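Local coordinates for beta-galactoside alpha-2,6-sialyltransferase (Photobacterium sp., PDB 2Z4T), which probably transfers sialic acid from a CMP-activated donor to galactoside acceptors such as lactose, forming an alpha-2,6 linkage, at residues 128-133 / 318-323; 235-240 / 290-295. One frame throughout, in Å; residues are numbered along the deposited sequence. Where two conformers were deposited one is given.

Contact 1: 128-133 / 318-323; sequences TLQQLM and MQWDGF
Gln130 and Leu129 meet the indole of Trp320 from two directions, one over a ring face and the other at the rim, in the first Rossmann-like domain of a GT-B fold. Residues 128-133 belong to helix 126-141, which follows the long strand 103-122, whereas 318-323 is the loop that leaves edge strand 315-317 and runs into the short helix 322-325. The tight part of the contact centres on Gln130. Its chain bends at chi2 (-78°), which carries the terminal amide across one face of the indole, offset toward the rim. The same chain lies against Met318, with Gln130 CD 3.6 Å from Met318 CG, while Gln130 CG packs on Met318 SD at 3.9 Å. Leu129 has its CG anti to the backbone N (chi1 179°) and presents CD2 in the plane of the indole, 3.7 Å from Trp320 CZ3. Beyond the two segments, Trp320 touches Glu432 and Met435 of helix 431-436, and Leu129 touches Val433 and Ser430. The contact thus lies where the two domains face each other beside the CMP site, to which Glu432 and Ser430 belong. The same helix carries Thr128 of a magnesium site. On the solvent side Gln319 gives mainly its backbone, and its side chain leads away from the helix. Met133 makes a looser but buried contact, covered by Met436 and Phe334; its CE comes no nearer than 4.4 Å to Gln319 O. Met133 SD rests beside the backbone at Gly322, 4.2 Å from Gly322 CA.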
ATOM      1  N   THR A 128       3.534  -0.241   0.497  1.00 36.32           N
ATOM      2  CA  THR A 128       3.177   1.024  -0.097  1.00 36.78           C
ATOM      3  C   THR A 128       2.253   0.799  -1.313  1.00 37.46           C
ATOM      4  O   THR A 128       1.311   1.566  -1.559  1.00 37.12           O
ATOM      5  CB  THR A 128       4.459   1.821  -0.506  1.00 36.83           C
ATOM      6  OG1 THR A 128       5.078   2.363   0.671  1.00 36.80           O
ATOM      7  CG2 THR A 128       4.119   2.973  -1.447  1.00 36.02           C
ATOM      8  N   LEU A 129       2.543  -0.253  -2.068  1.00 37.76           N
ATOM      9  CA  LEU A 129       1.726  -0.632  -3.195  1.00 38.39           C
ATOM     10  C   LEU A 129       0.310  -0.987  -2.726  1.00 38.78           C
ATOM     11  O   LEU A 129      -0.669  -0.498  -3.294  1.00 39.17           O
ATOM     12  CB  LEU A 129       2.348  -1.812  -3.934  1.00 38.03           C
ATOM     13  CG  LEU A 129       1.558  -2.328  -5.127  1.00 37.16           C
ATOM     14  CD1 LEU A 129       1.506  -1.266  -6.206  1.00 33.69           C
ATOM     15  CD2 LEU A 129       2.184  -3.640  -5.633  1.00 36.17           C
ATOM     16  N   GLN A 130       0.206  -1.812  -1.690  1.00 38.67           N
ATOM     17  CA  GLN A 130      -1.098  -2.203  -1.185  1.00 38.76           C
ATOM     18  C   GLN A 130      -1.873  -1.010  -0.599  1.00 38.95           C
ATOM     19  O   GLN A 130      -3.099  -0.897  -0.792  1.00 39.24           O
ATOM     20  CB  GLN A 130      -0.952  -3.306  -0.161  1.00 38.35           C
ATOM     21  CG  GLN A 130      -0.516  -4.617  -0.749  1.00 38.81           C
ATOM     22  CD  GLN A 130      -1.635  -5.409  -1.456  1.00 39.49           C
ATOM     23  OE1 GLN A 130      -1.358  -6.223  -2.345  1.00 41.52           O
ATOM     24  NE2 GLN A 130      -2.882  -5.198  -1.051  1.00 38.66           N
ATOM     25  N   GLN A 131      -1.161  -0.120   0.089  1.00 38.29           N
ATOM     26  CA  GLN A 131      -1.784   1.057   0.688  1.00 37.96           C
ATOM     27  C   GLN A 131      -2.332   1.964  -0.397  1.00 38.20           C
ATOM     28  O   GLN A 131      -3.447   2.464  -0.267  1.00 38.63           O
ATOM     29  CB  GLN A 131      -0.796   1.812   1.602  1.00 38.13           C
ATOM     30  CG  GLN A 131      -0.324   0.999   2.822  1.00 36.81           C
ATOM     31  CD  GLN A 131       0.804   1.669   3.609  1.00 38.52           C
ATOM     32  OE1 GLN A 131       1.535   2.522   3.077  1.00 40.80           O
ATOM     33  NE2 GLN A 131       0.935   1.306   4.900  1.00 36.84           N
ATOM     34  N   LEU A 132      -1.576   2.145  -1.485  1.00 38.10           N
ATOM     35  CA  LEU A 132      -2.030   2.912  -2.629  1.00 38.09           C
ATOM     36  C   LEU A 132      -3.360   2.397  -3.138  1.00 39.19           C
ATOM     37  O   LEU A 132      -4.281   3.185  -3.418  1.00 40.17           O
ATOM     38  CB  LEU A 132      -1.053   2.809  -3.792  1.00 37.58           C
ATOM     39  CG  LEU A 132      -0.858   4.009  -4.735  1.00 37.29           C
ATOM     40  CD1 LEU A 132      -0.484   3.587  -6.124  1.00 34.84           C
ATOM     41  CD2 LEU A 132      -2.013   5.003  -4.780  1.00 37.36           C
ATOM     42  N   MET A 133      -3.452   1.084  -3.304  1.00 39.21           N
ATOM     43  CA  MET A 133      -4.676   0.482  -3.788  1.00 40.00           C
ATOM     44  C   MET A 133      -5.835   0.701  -2.796  1.00 39.74           C
ATOM     45  O   MET A 133      -6.957   0.916  -3.225  1.00 39.68           O
ATOM     46  CB  MET A 133      -4.467  -1.004  -4.097  1.00 39.85           C
ATOM     47  CG  MET A 133      -3.571  -1.255  -5.302  1.00 40.03           C
ATOM     48  SD  MET A 133      -3.606  -2.968  -5.880  1.00 41.85           S
ATOM     49  CE  MET A 133      -2.869  -3.864  -4.511  1.00 41.20           C
ATOM     50  N   MET A 318      -2.820 -11.416   1.577  1.00 40.78           N
ATOM     51  CA  MET A 318      -2.684 -10.239   0.692  1.00 40.80           C
ATOM     52  C   MET A 318      -3.392 -10.512  -0.659  1.00 40.67           C
ATOM     53  O   MET A 318      -3.265 -11.593  -1.231  1.00 40.18           O
ATOM     54  CB  MET A 318      -1.211  -9.933   0.488  1.00 40.67           C
ATOM     55  CG  MET A 318      -0.870  -8.499   0.173  1.00 41.87           C
ATOM     56  SD  MET A 318       0.927  -8.201   0.047  1.00 41.19           S
ATOM     57  CE  MET A 318       1.337  -8.047   1.784  1.00 37.07           C
ATOM     58  N   GLN A 319      -4.180  -9.550  -1.128  1.00 40.94           N
ATOM     59  CA  GLN A 319      -4.987  -9.714  -2.349  1.00 41.08           C
ATOM     60  C   GLN A 319      -4.317  -9.023  -3.534  1.00 40.84           C
ATOM     61  O   GLN A 319      -3.649  -7.997  -3.346  1.00 40.38           O
ATOM     62  CB  GLN A 319      -6.407  -9.140  -2.129  1.00 41.52           C
ATOM     63  CG  GLN A 319      -7.226  -9.851  -1.023  1.00 41.95           C
ATOM     64  CD  GLN A 319      -7.380 -11.349  -1.301  1.00 45.47           C
ATOM     65  OE1 GLN A 319      -6.857 -12.202  -0.562  1.00 46.35           O
ATOM     66  NE2 GLN A 319      -8.067 -11.674  -2.396  1.00 45.67           N
ATOM     67  N   TRP A 320      -4.500  -9.577  -4.741  1.00 40.62           N
ATOM     68  CA  TRP A 320      -3.972  -8.981  -5.995  1.00 40.27           C
ATOM     69  C   TRP A 320      -5.051  -8.690  -7.050  1.00 41.04           C
ATOM     70  O   TRP A 320      -4.791  -8.670  -8.270  1.00 40.80           O
ATOM     71  CB  TRP A 320      -2.852  -9.858  -6.571  1.00 39.17           C
ATOM     72  CG  TRP A 320      -1.729  -9.929  -5.611  1.00 39.37           C
ATOM     73  CD1 TRP A 320      -1.421 -10.973  -4.768  1.00 39.12           C
ATOM     74  CD2 TRP A 320      -0.808  -8.881  -5.306  1.00 37.72           C
ATOM     75  NE1 TRP A 320      -0.340 -10.646  -3.989  1.00 38.70           N
ATOM     76  CE2 TRP A 320       0.058  -9.369  -4.294  1.00 38.60           C
ATOM     77  CE3 TRP A 320      -0.616  -7.589  -5.798  1.00 36.96           C
ATOM     78  CZ2 TRP A 320       1.104  -8.601  -3.767  1.00 37.11           C
ATOM     79  CZ3 TRP A 320       0.416  -6.818  -5.264  1.00 38.11           C
ATOM     80  CH2 TRP A 320       1.264  -7.331  -4.259  1.00 37.97           C
ATOM     81  N   ASP A 321      -6.262  -8.432  -6.571  1.00 41.40           N
ATOM     82  CA  ASP A 321      -7.380  -8.175  -7.455  1.00 42.02           C
ATOM     83  C   ASP A 321      -7.876  -6.739  -7.305  1.00 42.38           C
ATOM     84  O   ASP A 321      -8.927  -6.384  -7.824  1.00 42.67           O
ATOM     85  CB  ASP A 321      -8.505  -9.172  -7.180  1.00 41.78           C
ATOM     86  CG  ASP A 321      -9.091  -9.042  -5.770  1.00 42.57           C
ATOM     87  OD1 ASP A 321      -8.502  -8.379  -4.864  1.00 41.63           O
ATOM     88  OD2 ASP A 321     -10.166  -9.639  -5.574  1.00 44.39           O
ATOM     89  N   GLY A 322      -7.107  -5.924  -6.590  1.00 42.63           N
ATOM     90  CA  GLY A 322      -7.450  -4.524  -6.359  1.00 42.71           C
ATOM     91  C   GLY A 322      -7.533  -3.745  -7.661  1.00 42.91           C
ATOM     92  O   GLY A 322      -8.461  -2.922  -7.870  1.00 43.05           O
ATOM     93  N   PHE A 323      -6.575  -4.012  -8.545  1.00 42.32           N
ATOM     94  CA  PHE A 323      -6.506  -3.301  -9.796  1.00 42.19           C
ATOM     95  C   PHE A 323      -7.693  -3.699 -10.666  1.00 42.99           C
ATOM     96  O   PHE A 323      -8.368  -2.851 -11.224  1.00 42.59           O
ATOM     97  CB  PHE A 323      -5.183  -3.558 -10.500  1.00 41.12           C
ATOM     98  CG  PHE A 323      -5.097  -2.921 -11.868  1.00 40.73           C
ATOM     99  CD1 PHE A 323      -4.814  -1.569 -11.997  1.00 38.72           C
ATOM    100  CD2 PHE A 323      -5.316  -3.675 -13.024  1.00 38.20           C
ATOM    101  CE1 PHE A 323      -4.745  -0.972 -13.244  1.00 38.27           C
ATOM    102  CE2 PHE A 323      -5.255  -3.095 -14.271  1.00 38.14           C
ATOM    103  CZ  PHE A 323      -4.968  -1.731 -14.394  1.00 38.54           C
TER

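Contact 2: 235-240 / 290-295; sequences AEYVNL and YHFLRK. With PO4 (phosphate ion), chain I.
Tyr237 and Arg294 hold the nearest pair of CA atoms, 8.8 Å apart, between helix residues 235-240 and the loop after strand residues 290-292. With its CG anti to the carbonyl carbon (chi1 -60°), the Tyr237 ring reaches across that gap to the loop. Its hydroxyl accepts a hydrogen bond from the Arg294 backbone, N to OH 2.7 Å and almost straight at 178°. Leu293 N is nearly as near to the oxygen, but its angle is poor, and that N-H is bonded to Asp231 OD2. The same carboxylate oxygen is hydrogen-bonded to Tyr237 OH, so Asp231 links the phenol to the loop. Arg294 O lies at the edge of the Tyr237 ring, 3.4 Å from CE2. The arrangement belongs to a beta-alpha-beta crossover of the Rossmann-like domain: the chain leaves strand 222-230, runs through helix 234-243 and further helices, and returns as the neighbouring parallel strand 288-292. Leu293 CB is 3.9 Å from Tyr237 CE1, and the Leu293 side chain comes within about 4 Å of that of Ser450 (nearest atoms), so the loop borders the CMP site. Phe292 CD2 is 4.1 Å from Tyr237 CZ. Leu240 meets Phe292 tip to tip, CD1 to CE2 3.9 Å. Arg294 forms a salt bridge with Asp296, and the extended Lys295 reaches a phosphate ion, probably from the crystallisation liquor, NZ donating a hydrogen bond of 2.7 Å to PO4 O1.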
ATOM      1  N   ALA A 235      11.144 -10.159   4.333  1.00 38.02           N
ATOM      2  CA  ALA A 235      11.708  -9.806   5.643  1.00 37.64           C
ATOM      3  C   ALA A 235      10.932 -10.398   6.799  1.00 38.00           C
ATOM      4  O   ALA A 235      11.537 -10.937   7.732  1.00 38.39           O
ATOM      5  CB  ALA A 235      11.833  -8.300   5.813  1.00 36.70           C
ATOM      6  N   GLU A 236       9.603 -10.324   6.779  1.00 38.59           N
ATOM      7  CA  GLU A 236       8.914 -10.936   7.914  1.00 39.45           C
ATOM      8  C   GLU A 236       8.963 -12.472   7.955  1.00 39.17           C
ATOM      9  O   GLU A 236       8.945 -13.068   9.056  1.00 39.61           O
ATOM     10  CB  GLU A 236       7.544 -10.321   8.280  1.00 40.31           C
ATOM     11  CG  GLU A 236       6.716  -9.746   7.223  1.00 43.15           C
ATOM     12  CD  GLU A 236       7.141  -8.356   6.811  1.00 46.01           C
ATOM     13  OE1 GLU A 236       6.843  -7.378   7.520  1.00 45.34           O
ATOM     14  OE2 GLU A 236       7.741  -8.251   5.722  1.00 48.31           O
ATOM     15  N   TYR A 237       9.111 -13.097   6.782  1.00 37.93           N
ATOM     16  CA  TYR A 237       9.225 -14.556   6.677  1.00 37.13           C
ATOM     17  C   TYR A 237      10.569 -15.095   7.183  1.00 36.69           C
ATOM     18  O   TYR A 237      10.616 -16.180   7.764  1.00 36.33           O
ATOM     19  CB  TYR A 237       8.852 -15.041   5.247  1.00 36.97           C
ATOM     20  CG  TYR A 237       7.431 -14.642   4.966  1.00 36.82           C
ATOM     21  CD1 TYR A 237       7.120 -13.324   4.611  1.00 35.93           C
ATOM     22  CD2 TYR A 237       6.380 -15.544   5.156  1.00 36.45           C
ATOM     23  CE1 TYR A 237       5.806 -12.921   4.414  1.00 35.37           C
ATOM     24  CE2 TYR A 237       5.038 -15.150   4.966  1.00 35.03           C
ATOM     25  CZ  TYR A 237       4.766 -13.841   4.608  1.00 36.93           C
ATOM     26  OH  TYR A 237       3.461 -13.440   4.415  1.00 37.78           O
ATOM     27  N   VAL A 238      11.645 -14.333   6.970  1.00 36.44           N
ATOM     28  CA  VAL A 238      12.948 -14.638   7.546  1.00 36.59           C
ATOM     29  C   VAL A 238      12.797 -14.595   9.079  1.00 37.52           C
ATOM     30  O   VAL A 238      13.210 -15.513   9.793  1.00 37.97           O
ATOM     31  CB  VAL A 238      14.041 -13.618   7.065  1.00 36.78           C
ATOM     32  CG1 VAL A 238      15.283 -13.622   8.010  1.00 35.90           C
ATOM     33  CG2 VAL A 238      14.462 -13.894   5.649  1.00 34.53           C
ATOM     34  N   ASN A 239      12.186 -13.524   9.579  1.00 38.08           N
ATOM     35  CA  ASN A 239      11.931 -13.402  11.000  1.00 38.41           C
ATOM     36  C   ASN A 239      11.088 -14.533  11.538  1.00 38.78           C
ATOM     37  O   ASN A 239      11.386 -15.054  12.626  1.00 39.54           O
ATOM     38  CB  ASN A 239      11.275 -12.060  11.332  1.00 38.44           C
ATOM     39  CG  ASN A 239      12.241 -10.908  11.194  1.00 39.46           C
ATOM     40  OD1 ASN A 239      13.468 -11.102  11.250  1.00 41.39           O
ATOM     41  ND2 ASN A 239      11.710  -9.705  10.987  1.00 38.24           N
ATOM     42  N   LEU A 240      10.029 -14.906  10.816  1.00 38.13           N
ATOM     43  CA  LEU A 240       9.186 -15.999  11.305  1.00 37.98           C
ATOM     44  C   LEU A 240       9.945 -17.334  11.255  1.00 37.75           C
ATOM     45  O   LEU A 240       9.822 -18.136  12.175  1.00 37.48           O
ATOM     46  CB  LEU A 240       7.848 -16.080  10.566  1.00 38.24           C
ATOM     47  CG  LEU A 240       6.847 -14.949  10.820  1.00 38.16           C
ATOM     48  CD1 LEU A 240       5.867 -14.842   9.669  1.00 39.44           C
ATOM     49  CD2 LEU A 240       6.119 -15.152  12.106  1.00 38.95           C
ATOM     50  N   TYR A 290      -4.050  -8.502   9.505  1.00 38.79           N
ATOM     51  CA  TYR A 290      -2.723  -8.810   8.961  1.00 38.64           C
ATOM     52  C   TYR A 290      -2.839  -9.381   7.545  1.00 39.18           C
ATOM     53  O   TYR A 290      -3.372 -10.488   7.329  1.00 38.87           O
ATOM     54  CB  TYR A 290      -1.943  -9.792   9.846  1.00 37.53           C
ATOM     55  CG  TYR A 290      -1.490  -9.218  11.164  1.00 36.58           C
ATOM     56  CD1 TYR A 290      -0.164  -8.822  11.365  1.00 36.43           C
ATOM     57  CD2 TYR A 290      -2.382  -9.079  12.214  1.00 35.21           C
ATOM     58  CE1 TYR A 290       0.259  -8.301  12.594  1.00 36.97           C
ATOM     59  CE2 TYR A 290      -1.986  -8.569  13.439  1.00 36.55           C
ATOM     60  CZ  TYR A 290      -0.670  -8.181  13.629  1.00 37.58           C
ATOM     61  OH  TYR A 290      -0.318  -7.671  14.849  1.00 36.67           O
ATOM     62  N   HIS A 291      -2.311  -8.641   6.580  1.00 39.42           N
ATOM     63  CA  HIS A 291      -2.344  -9.092   5.196  0.50 39.80           C
ATOM     64  C   HIS A 291      -1.014  -9.738   4.829  1.00 39.93           C
ATOM     65  O   HIS A 291      -0.063  -9.052   4.481  1.00 40.90           O
ATOM     66  CB  HIS A 291      -2.684  -7.922   4.279  0.50 39.50           C
ATOM     67  CG  HIS A 291      -3.949  -7.226   4.660  0.50 39.89           C
ATOM     68  ND1 HIS A 291      -3.989  -6.220   5.604  0.50 39.92           N
ATOM     69  CD2 HIS A 291      -5.225  -7.413   4.254  0.50 39.37           C
ATOM     70  CE1 HIS A 291      -5.233  -5.803   5.744  0.50 39.73           C
ATOM     71  NE2 HIS A 291      -6.004  -6.516   4.943  0.50 39.56           N
ATOM     72  N   PHE A 292      -0.946 -11.058   4.940  1.00 39.39           N
ATOM     73  CA  PHE A 292       0.302 -11.767   4.754  1.00 38.92           C
ATOM     74  C   PHE A 292       0.612 -11.939   3.278  1.00 39.26           C
ATOM     75  O   PHE A 292      -0.243 -12.384   2.503  1.00 39.81           O
ATOM     76  CB  PHE A 292       0.236 -13.144   5.432  1.00 38.81           C
ATOM     77  CG  PHE A 292       0.747 -13.172   6.871  1.00 37.73           C
ATOM     78  CD1 PHE A 292       0.299 -12.262   7.814  1.00 36.93           C
ATOM     79  CD2 PHE A 292       1.652 -14.152   7.277  1.00 37.88           C
ATOM     80  CE1 PHE A 292       0.746 -12.302   9.141  1.00 36.99           C
ATOM     81  CE2 PHE A 292       2.125 -14.201   8.611  1.00 38.67           C
ATOM     82  CZ  PHE A 292       1.663 -13.276   9.543  1.00 38.13           C
ATOM     83  N   LEU A 293       1.838 -11.609   2.881  1.00 39.03           N
ATOM     84  CA  LEU A 293       2.299 -11.930   1.533  1.00 38.72           C
ATOM     85  C   LEU A 293       2.017 -13.398   1.190  1.00 39.23           C
ATOM     86  O   LEU A 293       1.587 -13.719   0.074  1.00 39.88           O
ATOM     87  CB  LEU A 293       3.795 -11.634   1.391  1.00 38.80           C
ATOM     88  CG  LEU A 293       4.463 -11.814   0.029  1.00 37.41           C
ATOM     89  CD1 LEU A 293       3.757 -11.016  -1.053  1.00 37.30           C
ATOM     90  CD2 LEU A 293       5.936 -11.440   0.113  1.00 37.99           C
ATOM     91  N   ARG A 294       2.270 -14.289   2.140  1.00 39.00           N
ATOM     92  CA  ARG A 294       1.938 -15.690   1.965  1.00 38.99           C
ATOM     93  C   ARG A 294       1.391 -16.233   3.274  1.00 39.53           C
ATOM     94  O   ARG A 294       2.138 -16.744   4.119  1.00 39.89           O
ATOM     95  CB  ARG A 294       3.156 -16.489   1.496  1.00 38.65           C
ATOM     96  CG  ARG A 294       3.515 -16.322   0.000  1.00 38.48           C
ATOM     97  CD  ARG A 294       2.493 -16.987  -0.929  1.00 36.76           C
ATOM     98  NE  ARG A 294       2.535 -18.450  -0.803  1.00 37.41           N
ATOM     99  CZ  ARG A 294       3.273 -19.256  -1.569  1.00 38.63           C
ATOM    100  NH1 ARG A 294       4.034 -18.748  -2.539  1.00 39.03           N
ATOM    101  NH2 ARG A 294       3.260 -20.571  -1.369  1.00 38.43           N
ATOM    102  N   LYS A 295       0.080 -16.100   3.440  1.00 39.46           N
ATOM    103  CA  LYS A 295      -0.620 -16.601   4.612  1.00 39.78           C
ATOM    104  C   LYS A 295      -0.345 -18.073   4.897  1.00 39.98           C
ATOM    105  O   LYS A 295      -0.283 -18.478   6.065  1.00 40.80           O
ATOM    106  CB  LYS A 295      -2.120 -16.371   4.456  1.00 39.72           C
ATOM    107  CG  LYS A 295      -2.958 -16.895   5.597  1.00 40.24           C
ATOM    108  CD  LYS A 295      -4.406 -16.492   5.403  1.00 43.62           C
ATOM    109  CE  LYS A 295      -5.349 -17.480   6.067  1.00 46.84           C
ATOM    110  NZ  LYS A 295      -6.678 -16.854   6.292  1.00 46.95           N
TER
HETATM  111  P   PO4 I4000      -8.228 -14.367   3.377  1.00 67.99           P
HETATM  112  O1  PO4 I4000      -7.332 -15.011   4.410  1.00 70.09           O
HETATM  113  O2  PO4 I4000      -9.560 -14.039   4.033  1.00 68.49           O
HETATM  114  O3  PO4 I4000      -7.586 -13.094   2.889  1.00 67.19           O
HETATM  115  O4  PO4 I4000      -8.388 -15.357   2.236  1.00 68.29           O

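From the N terminus the chain first passes 128-133, on the helix after strand 103-122, and then runs through several parallel strands of the large mixed sheet before reaching 235-240. Fifty residues later, 290-295 comes back against that helix, so contact 2 closes the shorter loop. The chain then runs on to 318-323, where contact 1 closes; 184 residues lie between its segments, and the loop of contact 2 falls entirely within them. Their centres are about 16 Å apart, yet they touch: Met318 N probably hydrogen-bonds to Phe292 O at 2.9 Å. The loop after edge strand 315-317 is tied to helix 126-141, and the end of neighbouring strand 288-292 with its following loop to helix 234-243.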